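Local coordinates for putative phenazine biosynthesis PhzC/PhzF protein (Clostridium difficile, PDB 4DUN) that probably acts as an isomerase of the PhzF family, at residues A79-I83 with S84-D88. Numbering follows the deposited sequence.
Sequences AAYVI and SNFID
Tyr81 and Asn85, one helical turn apart, join through the backbone N and the side-chain amide of Asn85. Tyr81 O accepts Asn85 N at 2.9 Å and also Asn85 ND2 at 2.9 Å. Asn85 CG lies beside its own backbone N (chi1 -82°), which folds the amide back against the preceding turn. The amide stacks on one face of the Tyr81 ring, planes 28° apart and offset toward the rim, with Asn85 ND2 3.4 Å from both Tyr81 CD1 and Tyr81 CE1; the hydrogen bond to Tyr81 O and the ring both restrain its rotation. Among backbone bonds, Ser84 N to Ala80 O is nearly straight (175°) and Phe86 N meets Val82 O. Ile83 O takes two donors from opposite faces of its plane, Ile87 N at 2.9 Å and Asp88 N at 2.8 Å. Of the apolar contacts, Phe86 CE2 approaches Tyr81 CE2 obliquely at 4.1 Å. Outside, the Phe86 ring stacks on Tyr7, while Ser84 OG bonds to Val91 O and Arg107 NH1. The i+5 bond that Ile83 O accepts beside its i+4 bond makes a wider pi-type turn in the last part of helix 73-87, which packs against strands 4-11, 57-63, 111-117 and 244-259 of the PhzF fold.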
ATOM      1  N   ALA A  79     -10.457 -11.942   9.269  1.00 17.83           N
ATOM      2  CA  ALA A  79     -10.980 -13.138   8.583  1.00 17.28           C
ATOM      3  C   ALA A  79     -12.216 -13.713   9.340  1.00 18.20           C
ATOM      4  O   ALA A  79     -13.194 -14.071   8.700  1.00 17.05           O
ATOM      5  CB  ALA A  79      -9.894 -14.198   8.462  1.00 17.53           C
ATOM      6  N   ALA A  80     -12.169 -13.772  10.683  1.00 15.78           N
ATOM      7  CA  ALA A  80     -13.285 -14.272  11.492  1.00 16.75           C
ATOM      8  C   ALA A  80     -14.496 -13.357  11.318  1.00 19.07           C
ATOM      9  O   ALA A  80     -15.612 -13.847  11.185  1.00 20.42           O
ATOM     10  CB  ALA A  80     -12.891 -14.363  12.964  1.00 17.37           C
ATOM     11  N   TYR A  81     -14.271 -12.025  11.280  1.00 16.20           N
ATOM     12  CA  TYR A  81     -15.339 -11.042  11.054  1.00 16.03           C
ATOM     13  C   TYR A  81     -16.025 -11.338   9.708  1.00 19.37           C
ATOM     14  O   TYR A  81     -17.254 -11.419   9.629  1.00 19.44           O
ATOM     15  CB  TYR A  81     -14.766  -9.602  11.094  1.00 17.93           C
ATOM     16  CG  TYR A  81     -15.729  -8.557  10.551  1.00 21.54           C
ATOM     17  CD1 TYR A  81     -16.621  -7.900  11.391  1.00 24.56           C
ATOM     18  CD2 TYR A  81     -15.774  -8.258   9.186  1.00 22.76           C
ATOM     19  CE1 TYR A  81     -17.514  -6.946  10.896  1.00 26.21           C
ATOM     20  CE2 TYR A  81     -16.695  -7.342   8.676  1.00 24.90           C
ATOM     21  CZ  TYR A  81     -17.550  -6.677   9.537  1.00 34.81           C
ATOM     22  OH  TYR A  81     -18.441  -5.756   9.037  1.00 38.35           O
ATOM     23  N   VAL A  82     -15.225 -11.589   8.664  1.00 17.36           N
ATOM     24  CA  VAL A  82     -15.769 -11.890   7.344  1.00 18.16           C
ATOM     25  C   VAL A  82     -16.604 -13.191   7.378  1.00 21.89           C
ATOM     26  O   VAL A  82     -17.716 -13.192   6.845  1.00 22.56           O
ATOM     27  CB  VAL A  82     -14.652 -11.939   6.271  1.00 20.85           C
ATOM     28  CG1 VAL A  82     -15.170 -12.533   4.953  1.00 21.54           C
ATOM     29  CG2 VAL A  82     -14.076 -10.543   6.036  1.00 19.99           C
ATOM     30  N   ILE A  83     -16.075 -14.268   7.999  0.50 18.66           N
ATOM     31  CA  ILE A  83     -16.770 -15.562   8.083  0.50 18.18           C
ATOM     32  C   ILE A  83     -18.157 -15.390   8.739  0.50 21.71           C
ATOM     33  O   ILE A  83     -19.170 -15.803   8.158  0.50 21.69           O
ATOM     34  CB  ILE A  83     -15.908 -16.638   8.830  0.50 20.51           C
ATOM     35  CG1 ILE A  83     -14.595 -16.987   8.063  0.50 20.79           C
ATOM     36  CG2 ILE A  83     -16.724 -17.908   9.168  0.50 21.67           C
ATOM     37  CD1 ILE A  83     -14.758 -17.568   6.551  0.50 23.26           C
ATOM     38  N   SER A  84     -18.195 -14.787   9.941  1.00 18.98           N
ATOM     39  CA  SER A  84     -19.430 -14.628  10.721  1.00 18.69           C
ATOM     40  C   SER A  84     -20.389 -13.572  10.171  1.00 22.64           C
ATOM     41  O   SER A  84     -21.569 -13.647  10.462  1.00 23.02           O
ATOM     42  CB  SER A  84     -19.115 -14.333  12.184  1.00 20.98           C
ATOM     43  OG  SER A  84     -20.246 -14.660  12.971  1.00 21.81           O
ATOM     44  N   ASN A  85     -19.920 -12.610   9.365  1.00 21.25           N
ATOM     45  CA  ASN A  85     -20.836 -11.625   8.806  1.00 21.54           C
ATOM     46  C   ASN A  85     -21.336 -12.002   7.412  1.00 27.67           C
ATOM     47  O   ASN A  85     -22.419 -11.528   7.023  1.00 27.59           O
ATOM     48  CB  ASN A  85     -20.185 -10.235   8.739  1.00 20.62           C
ATOM     49  CG  ASN A  85     -20.240  -9.501  10.046  1.00 33.75           C
ATOM     50  OD1 ASN A  85     -21.091  -8.622  10.247  1.00 27.11           O
ATOM     51  ND2 ASN A  85     -19.340  -9.850  10.969  1.00 23.26           N
ATOM     52  N   PHE A  86     -20.567 -12.829   6.648  1.00 24.40           N
ATOM     53  CA  PHE A  86     -20.943 -13.094   5.257  1.00 25.82           C
ATOM     54  C   PHE A  86     -20.979 -14.553   4.806  1.00 30.14           C
ATOM     55  O   PHE A  86     -21.682 -14.855   3.841  1.00 31.37           O
ATOM     56  CB  PHE A  86     -19.959 -12.351   4.322  1.00 27.74           C
ATOM     57  CG  PHE A  86     -19.935 -10.862   4.564  1.00 29.78           C
ATOM     58  CD1 PHE A  86     -20.974 -10.051   4.115  1.00 35.95           C
ATOM     59  CD2 PHE A  86     -18.910 -10.278   5.300  1.00 31.09           C
ATOM     60  CE1 PHE A  86     -20.983  -8.680   4.390  1.00 37.25           C
ATOM     61  CE2 PHE A  86     -18.910  -8.905   5.557  1.00 34.91           C
ATOM     62  CZ  PHE A  86     -19.956  -8.119   5.111  1.00 35.10           C
ATOM     63  N   ILE A  87     -20.190 -15.428   5.425  1.00 25.98           N
ATOM     64  CA  ILE A  87     -20.020 -16.800   4.932  1.00 25.82           C
ATOM     65  C   ILE A  87     -20.909 -17.773   5.677  1.00 29.35           C
ATOM     66  O   ILE A  87     -21.671 -18.505   5.040  1.00 29.40           O
ATOM     67  CB  ILE A  87     -18.510 -17.195   4.996  1.00 27.59           C
ATOM     68  CG1 ILE A  87     -17.573 -16.103   4.362  1.00 26.46           C
ATOM     69  CG2 ILE A  87     -18.258 -18.606   4.440  1.00 28.87           C
ATOM     70  CD1 ILE A  87     -17.911 -15.559   2.888  1.00 34.28           C
ATOM     71  N   ASP A  88     -20.785 -17.807   7.010  1.00 24.72           N
ATOM     72  CA  ASP A  88     -21.599 -18.603   7.923  1.00 25.00           C
ATOM     73  C   ASP A  88     -22.174 -17.607   8.888  1.00 28.41           C
ATOM     74  O   ASP A  88     -21.636 -17.407   9.972  1.00 26.94           O
ATOM     75  CB  ASP A  88     -20.761 -19.697   8.605  1.00 26.29           C
ATOM     76  CG  ASP A  88     -21.561 -20.733   9.386  1.00 31.44           C
ATOM     77  OD1 ASP A  88     -22.806 -20.603   9.459  1.00 33.99           O
ATOM     78  OD2 ASP A  88     -20.944 -21.652   9.950  1.00 29.40           O
TER